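ABC-type branched-chain amino acid transport systems periplasmic component-like protein (Thermomonospora curvata, PDB 4N03) is the substrate-binding component of an ABC transporter, probably capturing fatty acids for uptake, with a palmitic acid bound here. Local coordinates at residues Ser91-Leu96 against Leu101-Phe106; Gln157-Lys162 against Val223-Leu228; Leu202-Thr207 against Lys212-Ala217. All coordinates share one frame; numbering follows the deposited sequence.

Interaction 1. Residues Ser91-Leu96 against Leu101-Phe106; sequences SIYTEL and LAIPHF
Helix 86-96 ends a short loop before strand 103-107, and its residue Tyr93 lies beside Ile103 and Phe106 of the returning chain. The ring of Tyr93 carries the contact. Its CE2 atom is 3.8 Å from Ile103 CD1. The neighbouring ring atom, Tyr93 CD2, is 4.2 Å from Phe106 CE2. Both partners reach the CD2-CE2 side of the ring obliquely, from opposite sides of its plane. Ile103 presents the end of its longer branch. That branch is extended, with CD1 anti to CA (chi2 177°), so the terminal methyl reaches the ring. Phe106 meets Tyr93 in another way. Tyr93 CD2 comes in at the edge of the phenylalanine ring, near its plane. The two side chains run at about a right angle, yet their ring planes are tilted by only about 20°.

The segments belong to a beta-alpha-beta crossover of the N-terminal lobe. Strand 74-81 leads into helix 86-96, which returns to strand 103-107 on the far side of strand 33-40. This is the alpha/beta layering of the periplasmic binding protein fold. The Tyr93 ring is also packed by Val115 and Ile119 of helix 109-122, so it fills the space between two helices and the sheet. Its hydroxyl is bound to Asp122 OD2, which fixes the polar end of an otherwise apolar, buried side chain.

Within the helix, Ser91 O accepts two bonds from the same face of its plane. One comes from Glu95 N at 3.1 Å and the other from Thr94 OG1 at 2.8 Å. The side chain of Phe106 is about 10 Å from the bound palmitic acid.

Interaction 2. Residues Gln157-Lys162 against Val223-Leu228; sequences QWLMDK and VDAILL
The backbone bond from Asp161 N to Gln157 O, 2.8 Å long, closes the helical turn that carries Leu159 toward Ala225 and Leu227. Lys162 N bonds to Trp158 O at 2.9 Å and continues the pattern at the end of helix 148-161. On the outer side of this turn, Gln157 NE2 makes only a weak bond to Asp161 OD1, with an angle of 130° at the hydrogen.

The contact itself is apolar and small. One methyl does all the touching from the helix. Leu159 CD1 is 4.2 Å from Ala225 CB. The same methyl is 4.3 Å from Leu227 CD1. CD1 is anti to CA (chi2 173°), so it stands at the far end of an extended side chain. Ala225 offers only its CB, directed at the helix. Leu227 starts out at an angle to the helix, but its end swings closer. The intervening Ile226 points the other way, as expected for alternating residues of a strand.

Strand 225-229 lies inside the large mixed sheet of the second lobe, beside strand 170-176. Helix 148-161 packs against one face of that sheet in the alpha/beta manner of periplasmic binding proteins. Ile165 of the loop after the helix touches both Leu159 and Ala225. Met152 and Val156, earlier on the same helix, extend the packing on Leu227.

Other residues of the turn have different neighbours. The aliphatic part of Lys162 lies over one face of the Trp158 ring, with CG 3.6 Å above the plane and toward the rim. Trp158 also meets Phe276 edge-to-face. Just before the strand, Asp224 OD2 accepts a bond from Lys170 N.

Interaction 3. Residues Leu202-Thr207 against Lys212-Ala217; sequences LPIKPT and KSQVAA
Leu202 and Ile204 on strand 198-204 meet Gln214 and Ala217 on helix 212-220. Leu202 uses both branches. Its CD2 lies 4.1 Å from Ala217 CB, and its CD1 lies 3.7 Å from Gln214 O. Ile204 touches the amide end of Gln214, with CG2 only 3.6 Å from Gln214 NE2. Gln214 can fold over that methyl because its chain bends at chi2 (70°), and the two side chains cross at a slant.

A water joins the same amide to the strand backbone. It donates to Pro203 O at 2.8 Å and accepts from Gln214 NE2 at 3.3 Å.

Further out, Val174 of strand 170-176 backs both Leu202 and Ile204. Gln234 of helix 232-244 also touches Ile204. On the helix, Val215 points away from this strand and packs on Leu238 and Ile241. Lys212 N bonds to Asp210 OD1 at the start of the helix.

The strand and helix segments run antiparallel at 175°, with axes 10.3 Å apart. Helix 212-220 then leads to strand 225-229, beyond strand 170-176. This is the beta-alpha-beta crossover of an alpha/beta lobe.

All three contacts join a helix to a strand. Interaction 1 is in one lobe, on the four-stranded sheet; interactions 2 and 3 are in the other. Those two share the large mixed sheet, and their centres are about 19 Å apart. Interactions 1 and 2 lie on opposite sides of the chain's centre, with centres about 38 Å apart. Both are buried and apolar across the segments, one built on rings and the other on a single leucine methyl. Interaction 3 sits at an outermost strand, is partly exposed, and adds an amide and a bridging water. In sequence it is nested within the loop that interaction 2 closes, and helix 212-220 precedes strand 225-229.

Interaction 1. Residues Ser91-Leu96 against Leu101-Phe106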
loop_
_atom_site.group_PDB
_atom_site.type_symbol
_atom_site.label_atom_id
_atom_site.label_comp_id
_atom_site.label_asym_id
_atom_site.label_seq_id
_atom_site.Cartn_x
_atom_site.Cartn_y
_atom_site.Cartn_z
ATOM N N SER A 91 -17.512 10.493 5.437
ATOM C CA SER A 91 -17.716 11.822 5.964
ATOM C C SER A 91 -16.580 12.763 5.532
ATOM O O SER A 91 -16.817 13.879 5.084
ATOM C CB SER A 91 -17.799 11.743 7.495
ATOM O OG SER A 91 -18.073 13.014 8.044
ATOM N N ILE A 92 -15.326 12.289 5.651
ATOM C CA ILE A 92 -14.167 13.072 5.223
ATOM C C ILE A 92 -14.220 13.343 3.733
ATOM O O ILE A 92 -14.029 14.445 3.299
ATOM C CB ILE A 92 -12.851 12.383 5.584
ATOM C CG1 ILE A 92 -12.624 12.554 7.095
ATOM C CG2 ILE A 92 -11.678 12.937 4.776
ATOM C CD1 ILE A 92 -11.615 11.614 7.713
ATOM N N TYR A 93 -14.556 12.310 2.939
ATOM C CA TYR A 93 -14.637 12.502 1.509
ATOM C C TYR A 93 -15.613 13.636 1.202
ATOM O O TYR A 93 -15.337 14.505 0.389
ATOM C CB TYR A 93 -15.033 11.198 0.801
ATOM C CG TYR A 93 -15.069 11.356 -0.699
ATOM C CD1 TYR A 93 -16.228 11.786 -1.331
ATOM C CD2 TYR A 93 -13.937 11.213 -1.461
ATOM C CE1 TYR A 93 -16.245 12.013 -2.701
ATOM C CE2 TYR A 93 -13.955 11.423 -2.832
ATOM C CZ TYR A 93 -15.120 11.822 -3.446
ATOM O OH TYR A 93 -15.107 12.059 -4.791
ATOM N N THR A 94 -16.760 13.636 1.842
ATOM C CA THR A 94 -17.773 14.641 1.500
ATOM C C THR A 94 -17.334 16.033 1.963
ATOM O O THR A 94 -17.776 17.026 1.384
ATOM C CB THR A 94 -19.114 14.292 2.077
ATOM O OG1 THR A 94 -19.015 14.307 3.466
ATOM C CG2 THR A 94 -19.580 12.949 1.692
ATOM N N GLU A 95 -16.455 16.116 2.959
ATOM C CA GLU A 95 -15.886 17.399 3.402
ATOM C C GLU A 95 -14.791 17.926 2.486
ATOM O O GLU A 95 -14.451 19.130 2.511
ATOM C CB GLU A 95 -15.238 17.233 4.762
ATOM C CG GLU A 95 -16.125 16.929 5.934
ATOM C CD GLU A 95 -15.289 16.840 7.203
ATOM O OE1 GLU A 95 -14.822 15.724 7.582
ATOM O OE2 GLU A 95 -15.015 17.910 7.792
ATOM N N LEU A 96 -14.183 17.040 1.712
ATOM C CA LEU A 96 -13.086 17.441 0.864
ATOM C C LEU A 96 -13.505 17.583 -0.575
ATOM O O LEU A 96 -12.831 18.298 -1.300
ATOM C CB LEU A 96 -11.984 16.378 0.877
ATOM C CG LEU A 96 -11.228 16.176 2.168
ATOM C CD1 LEU A 96 -10.308 14.980 1.974
ATOM C CD2 LEU A 96 -10.452 17.422 2.500
ATOM N N LEU A 101 -8.577 19.110 -5.715
ATOM C CA LEU A 101 -8.570 18.661 -7.084
ATOM C C LEU A 101 -8.511 17.143 -7.199
ATOM O O LEU A 101 -9.184 16.576 -8.103
ATOM C CB LEU A 101 -7.360 19.280 -7.820
ATOM C CG LEU A 101 -7.245 18.863 -9.301
ATOM C CD1 LEU A 101 -8.375 19.351 -10.158
ATOM C CD2 LEU A 101 -5.934 19.412 -9.853
ATOM N N ALA A 102 -7.711 16.521 -6.359
ATOM C CA ALA A 102 -7.398 15.099 -6.391
ATOM C C ALA A 102 -7.080 14.674 -4.961
ATOM O O ALA A 102 -6.844 15.527 -4.089
ATOM C CB ALA A 102 -6.207 14.852 -7.302
ATOM N N ILE A 103 -7.035 13.358 -4.760
ATOM C CA ILE A 103 -6.726 12.716 -3.465
ATOM C C ILE A 103 -5.552 11.787 -3.689
ATOM O O ILE A 103 -5.721 10.603 -4.009
ATOM C CB ILE A 103 -7.920 11.996 -2.867
ATOM C CG1 ILE A 103 -9.030 13.003 -2.607
ATOM C CG2 ILE A 103 -7.490 11.306 -1.599
ATOM C CD1 ILE A 103 -10.306 12.358 -2.081
ATOM N N PRO A 104 -4.312 12.305 -3.523
ATOM C CA PRO A 104 -3.139 11.477 -3.774
ATOM C C PRO A 104 -2.711 10.523 -2.698
ATOM O O PRO A 104 -1.766 9.790 -2.869
ATOM C CB PRO A 104 -2.044 12.498 -4.017
ATOM C CG PRO A 104 -2.441 13.667 -3.168
ATOM C CD PRO A 104 -3.929 13.731 -3.402
ATOM N N HIS A 105 -3.427 10.527 -1.573
ATOM C CA HIS A 105 -3.275 9.472 -0.573
ATOM C C HIS A 105 -4.600 9.249 0.094
ATOM O O HIS A 105 -5.141 10.130 0.740
ATOM C CB HIS A 105 -2.195 9.825 0.472
ATOM C CG HIS A 105 -2.138 8.853 1.608
ATOM N ND1 HIS A 105 -2.086 7.493 1.427
ATOM C CD2 HIS A 105 -2.138 9.047 2.947
ATOM C CE1 HIS A 105 -2.093 6.903 2.608
ATOM N NE2 HIS A 105 -2.105 7.816 3.551
ATOM N N PHE A 106 -5.154 8.038 -0.070
ATOM C CA PHE A 106 -6.374 7.614 0.605
ATOM C C PHE A 106 -6.053 6.219 1.169
ATOM O O PHE A 106 -5.947 5.235 0.410
ATOM C CB PHE A 106 -7.510 7.552 -0.391
ATOM C CG PHE A 106 -8.871 7.712 0.240
ATOM C CD1 PHE A 106 -9.200 7.100 1.445
ATOM C CD2 PHE A 106 -9.836 8.431 -0.397
ATOM C CE1 PHE A 106 -10.456 7.274 2.000
ATOM C CE2 PHE A 106 -11.082 8.624 0.166
ATOM C CZ PHE A 106 -11.405 8.032 1.367
#

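Interaction 2. Residues Gln157-Lys162 against Val223-Leu228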
loop_
_atom_site.group_PDB
_atom_site.type_symbol
_atom_site.label_atom_id
_atom_site.label_comp_id
_atom_site.label_asym_id
_atom_site.label_seq_id
_atom_site.Cartn_x
_atom_site.Cartn_y
_atom_site.Cartn_z
ATOM N N GLN A 157 4.116 -19.274 -3.918
ATOM C CA GLN A 157 5.041 -19.926 -4.838
ATOM C C GLN A 157 6.461 -19.872 -4.283
ATOM O O GLN A 157 7.231 -20.817 -4.366
ATOM C CB GLN A 157 4.990 -19.292 -6.201
ATOM C CG GLN A 157 5.916 -19.967 -7.220
ATOM C CD GLN A 157 5.468 -21.366 -7.578
ATOM O OE1 GLN A 157 4.546 -21.549 -8.385
ATOM N NE2 GLN A 157 6.073 -22.360 -6.980
ATOM N N TRP A 158 6.835 -18.733 -3.677
ATOM C CA TRP A 158 8.138 -18.589 -3.036
ATOM C C TRP A 158 8.314 -19.539 -1.879
ATOM O O TRP A 158 9.342 -20.194 -1.764
ATOM C CB TRP A 158 8.332 -17.145 -2.585
ATOM C CG TRP A 158 9.613 -16.859 -1.865
ATOM C CD1 TRP A 158 10.833 -16.644 -2.411
ATOM C CD2 TRP A 158 9.768 -16.759 -0.455
ATOM N NE1 TRP A 158 11.750 -16.392 -1.418
ATOM C CE2 TRP A 158 11.133 -16.486 -0.209
ATOM C CE3 TRP A 158 8.898 -16.879 0.617
ATOM C CZ2 TRP A 158 11.638 -16.312 1.074
ATOM C CZ3 TRP A 158 9.415 -16.690 1.913
ATOM C CH2 TRP A 158 10.766 -16.414 2.111
ATOM N N LEU A 159 7.298 -19.667 -1.023
ATOM C CA LEU A 159 7.390 -20.643 0.066
ATOM C C LEU A 159 7.693 -22.050 -0.445
ATOM O O LEU A 159 8.464 -22.802 0.132
ATOM C CB LEU A 159 6.111 -20.676 0.896
ATOM C CG LEU A 159 5.779 -19.455 1.749
ATOM C CD1 LEU A 159 4.408 -19.592 2.364
ATOM C CD2 LEU A 159 6.821 -19.218 2.826
HETATM N N MSE A 160 7.025 -22.447 -1.558
HETATM C CA MSE A 160 7.242 -23.760 -2.164
HETATM C C MSE A 160 8.629 -23.879 -2.774
HETATM O O MSE A 160 9.324 -24.883 -2.615
HETATM C CB MSE A 160 6.282 -23.968 -3.320
HETATM C CG MSE A 160 4.862 -24.128 -2.870
HETATM SE SE MSE A 160 4.501 -26.011 -2.484
HETATM C CE MSE A 160 4.704 -26.398 -4.376
ATOM N N ASP A 161 9.032 -22.828 -3.486
ATOM C CA ASP A 161 10.356 -22.832 -4.098
ATOM C C ASP A 161 11.465 -22.920 -3.072
ATOM O O ASP A 161 12.497 -23.552 -3.331
ATOM C CB ASP A 161 10.583 -21.546 -4.896
ATOM C CG ASP A 161 9.771 -21.453 -6.148
ATOM O OD1 ASP A 161 9.135 -22.431 -6.580
ATOM O OD2 ASP A 161 9.764 -20.330 -6.709
ATOM N N LYS A 162 11.242 -22.344 -1.903
ATOM C CA LYS A 162 12.215 -22.364 -0.824
ATOM C C LYS A 162 12.081 -23.559 0.105
ATOM O O LYS A 162 12.763 -23.673 1.112
ATOM C CB LYS A 162 12.199 -21.044 -0.054
ATOM C CG LYS A 162 12.535 -19.873 -0.942
ATOM C CD LYS A 162 13.869 -20.030 -1.686
ATOM C CE LYS A 162 14.284 -18.804 -2.468
ATOM N NZ LYS A 162 15.514 -19.020 -3.263
ATOM N N VAL A 223 -1.106 -26.446 10.936
ATOM C CA VAL A 223 -0.721 -25.805 9.686
ATOM C C VAL A 223 0.797 -25.901 9.481
ATOM O O VAL A 223 1.566 -26.062 10.432
ATOM C CB VAL A 223 -1.182 -24.325 9.631
ATOM C CG1 VAL A 223 -2.682 -24.220 9.817
ATOM C CG2 VAL A 223 -0.435 -23.443 10.626
ATOM N N ASP A 224 1.232 -25.766 8.251
ATOM C CA ASP A 224 2.628 -25.764 7.878
ATOM C C ASP A 224 3.194 -24.383 7.630
ATOM O O ASP A 224 4.413 -24.231 7.632
ATOM C CB ASP A 224 2.792 -26.640 6.663
ATOM C CG ASP A 224 2.315 -28.049 6.941
ATOM O OD1 ASP A 224 3.006 -28.747 7.728
ATOM O OD2 ASP A 224 1.257 -28.474 6.404
ATOM N N ALA A 225 2.334 -23.414 7.400
ATOM C CA ALA A 225 2.757 -22.040 7.208
ATOM C C ALA A 225 1.618 -21.183 7.634
ATOM O O ALA A 225 0.452 -21.578 7.565
ATOM C CB ALA A 225 3.118 -21.764 5.739
ATOM N N ILE A 226 1.941 -19.981 8.120
ATOM C CA ILE A 226 0.970 -19.025 8.643
ATOM C C ILE A 226 1.014 -17.807 7.763
ATOM O O ILE A 226 2.083 -17.202 7.617
ATOM C CB ILE A 226 1.297 -18.634 10.099
ATOM C CG1 ILE A 226 1.273 -19.875 11.015
ATOM C CG2 ILE A 226 0.348 -17.563 10.596
ATOM C CD1 ILE A 226 1.880 -19.624 12.387
ATOM N N LEU A 227 -0.097 -17.372 7.223
ATOM C CA LEU A 227 -0.224 -16.178 6.404
ATOM C C LEU A 227 -1.052 -15.181 7.172
ATOM O O LEU A 227 -1.974 -15.552 7.903
ATOM C CB LEU A 227 -0.878 -16.490 5.054
ATOM C CG LEU A 227 0.045 -17.080 3.983
ATOM C CD1 LEU A 227 0.870 -18.283 4.396
ATOM C CD2 LEU A 227 -0.794 -17.407 2.753
ATOM N N LEU A 228 -0.681 -13.901 7.038
ATOM C CA LEU A 228 -1.311 -12.841 7.819
ATOM C C LEU A 228 -1.591 -11.636 6.962
ATOM O O LEU A 228 -0.669 -11.015 6.437
ATOM C CB LEU A 228 -0.445 -12.434 8.998
ATOM C CG LEU A 228 -1.008 -11.345 9.912
ATOM C CD1 LEU A 228 -2.308 -11.768 10.589
ATOM C CD2 LEU A 228 -0.012 -10.906 10.965
#

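Interaction 3. Residues Leu202-Thr207 against Lys212-Ala217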
loop_
_atom_site.group_PDB
_atom_site.type_symbol
_atom_site.label_atom_id
_atom_site.label_comp_id
_atom_site.label_asym_id
_atom_site.label_seq_id
_atom_site.Cartn_x
_atom_site.Cartn_y
_atom_site.Cartn_z
ATOM N N LEU A 202 -9.017 -17.924 8.810
ATOM C CA LEU A 202 -9.316 -17.343 10.118
ATOM C C LEU A 202 -9.639 -15.892 9.937
ATOM O O LEU A 202 -8.710 -15.044 9.966
ATOM C CB LEU A 202 -8.126 -17.546 11.071
ATOM C CG LEU A 202 -7.915 -18.931 11.654
ATOM C CD1 LEU A 202 -6.697 -19.013 12.520
ATOM C CD2 LEU A 202 -9.067 -19.295 12.595
ATOM N N PRO A 203 -10.874 -15.486 9.787
ATOM C CA PRO A 203 -11.208 -14.080 9.669
ATOM C C PRO A 203 -11.065 -13.336 10.998
ATOM O O PRO A 203 -11.393 -13.873 12.052
ATOM C CB PRO A 203 -12.674 -14.080 9.262
ATOM C CG PRO A 203 -13.182 -15.372 9.773
ATOM C CD PRO A 203 -12.064 -16.353 9.641
ATOM N N ILE A 204 -10.572 -12.102 10.932
ATOM C CA ILE A 204 -10.420 -11.225 12.094
ATOM C C ILE A 204 -10.884 -9.840 11.668
ATOM O O ILE A 204 -11.098 -9.522 10.519
ATOM C CB ILE A 204 -9.020 -11.221 12.703
ATOM C CG1 ILE A 204 -7.988 -10.783 11.688
ATOM C CG2 ILE A 204 -8.646 -12.571 13.285
ATOM C CD1 ILE A 204 -6.716 -10.230 12.274
ATOM N N LYS A 205 -11.010 -8.994 12.656
ATOM C CA LYS A 205 -11.292 -7.568 12.459
ATOM C C LYS A 205 -10.102 -6.726 12.947
ATOM O O LYS A 205 -9.331 -7.181 13.763
ATOM C CB LYS A 205 -12.555 -7.195 13.239
ATOM C CG LYS A 205 -13.829 -7.880 12.700
ATOM C CD LYS A 205 -15.110 -7.520 13.490
ATOM C CE LYS A 205 -16.432 -8.127 12.922
ATOM N NZ LYS A 205 -16.523 -9.584 12.501
ATOM N N PRO A 206 -10.009 -5.473 12.481
ATOM C CA PRO A 206 -8.898 -4.626 12.897
ATOM C C PRO A 206 -8.873 -4.321 14.385
ATOM O O PRO A 206 -7.813 -4.055 14.934
ATOM C CB PRO A 206 -9.108 -3.375 12.053
ATOM C CG PRO A 206 -9.882 -3.826 10.881
ATOM C CD PRO A 206 -10.795 -4.847 11.415
ATOM N N THR A 207 -10.026 -4.457 15.026
ATOM C CA THR A 207 -10.177 -4.281 16.464
ATOM C C THR A 207 -9.799 -5.531 17.281
ATOM O O THR A 207 -9.867 -5.530 18.516
ATOM C CB THR A 207 -11.628 -3.849 16.761
ATOM O OG1 THR A 207 -12.535 -4.659 16.040
ATOM C CG2 THR A 207 -11.832 -2.389 16.418
ATOM N N LYS A 212 -4.072 -14.603 20.422
ATOM C CA LYS A 212 -3.808 -15.899 21.012
ATOM C C LYS A 212 -4.823 -16.994 20.647
ATOM O O LYS A 212 -4.392 -18.121 20.476
ATOM C CB LYS A 212 -3.532 -15.814 22.506
ATOM C CG LYS A 212 -4.685 -15.341 23.309
ATOM C CD LYS A 212 -4.243 -15.285 24.762
ATOM C CE LYS A 212 -5.414 -14.842 25.566
ATOM N NZ LYS A 212 -5.191 -15.036 27.018
ATOM N N SER A 213 -6.099 -16.676 20.427
ATOM C CA SER A 213 -7.031 -17.683 20.005
ATOM C C SER A 213 -6.759 -18.119 18.572
ATOM O O SER A 213 -6.929 -19.283 18.242
ATOM C CB SER A 213 -8.461 -17.206 20.168
ATOM O OG SER A 213 -8.741 -16.086 19.343
ATOM N N GLN A 214 -6.298 -17.191 17.737
ATOM C CA GLN A 214 -5.922 -17.541 16.375
ATOM C C GLN A 214 -4.728 -18.474 16.358
ATOM O O GLN A 214 -4.709 -19.476 15.619
ATOM C CB GLN A 214 -5.636 -16.291 15.571
ATOM C CG GLN A 214 -6.862 -15.485 15.206
ATOM C CD GLN A 214 -7.491 -14.803 16.370
ATOM O OE1 GLN A 214 -6.842 -14.425 17.362
ATOM N NE2 GLN A 214 -8.794 -14.640 16.278
ATOM N N VAL A 215 -3.732 -18.182 17.197
ATOM C CA VAL A 215 -2.582 -19.073 17.296
ATOM C C VAL A 215 -2.985 -20.467 17.768
ATOM O O VAL A 215 -2.498 -21.478 17.238
ATOM C CB VAL A 215 -1.494 -18.433 18.184
ATOM C CG1 VAL A 215 -0.380 -19.437 18.486
ATOM C CG2 VAL A 215 -0.894 -17.191 17.524
ATOM N N ALA A 216 -3.863 -20.532 18.763
ATOM C CA ALA A 216 -4.340 -21.821 19.247
ATOM C C ALA A 216 -5.021 -22.600 18.110
ATOM O O ALA A 216 -4.839 -23.816 17.963
ATOM C CB ALA A 216 -5.326 -21.646 20.411
ATOM N N ALA A 217 -5.827 -21.899 17.315
ATOM C CA ALA A 217 -6.523 -22.562 16.226
ATOM C C ALA A 217 -5.544 -23.048 15.148
ATOM O O ALA A 217 -5.688 -24.154 14.627
ATOM C CB ALA A 217 -7.558 -21.630 15.626
HETATM O O HOH W 1 -10.222 -15.938 13.601
#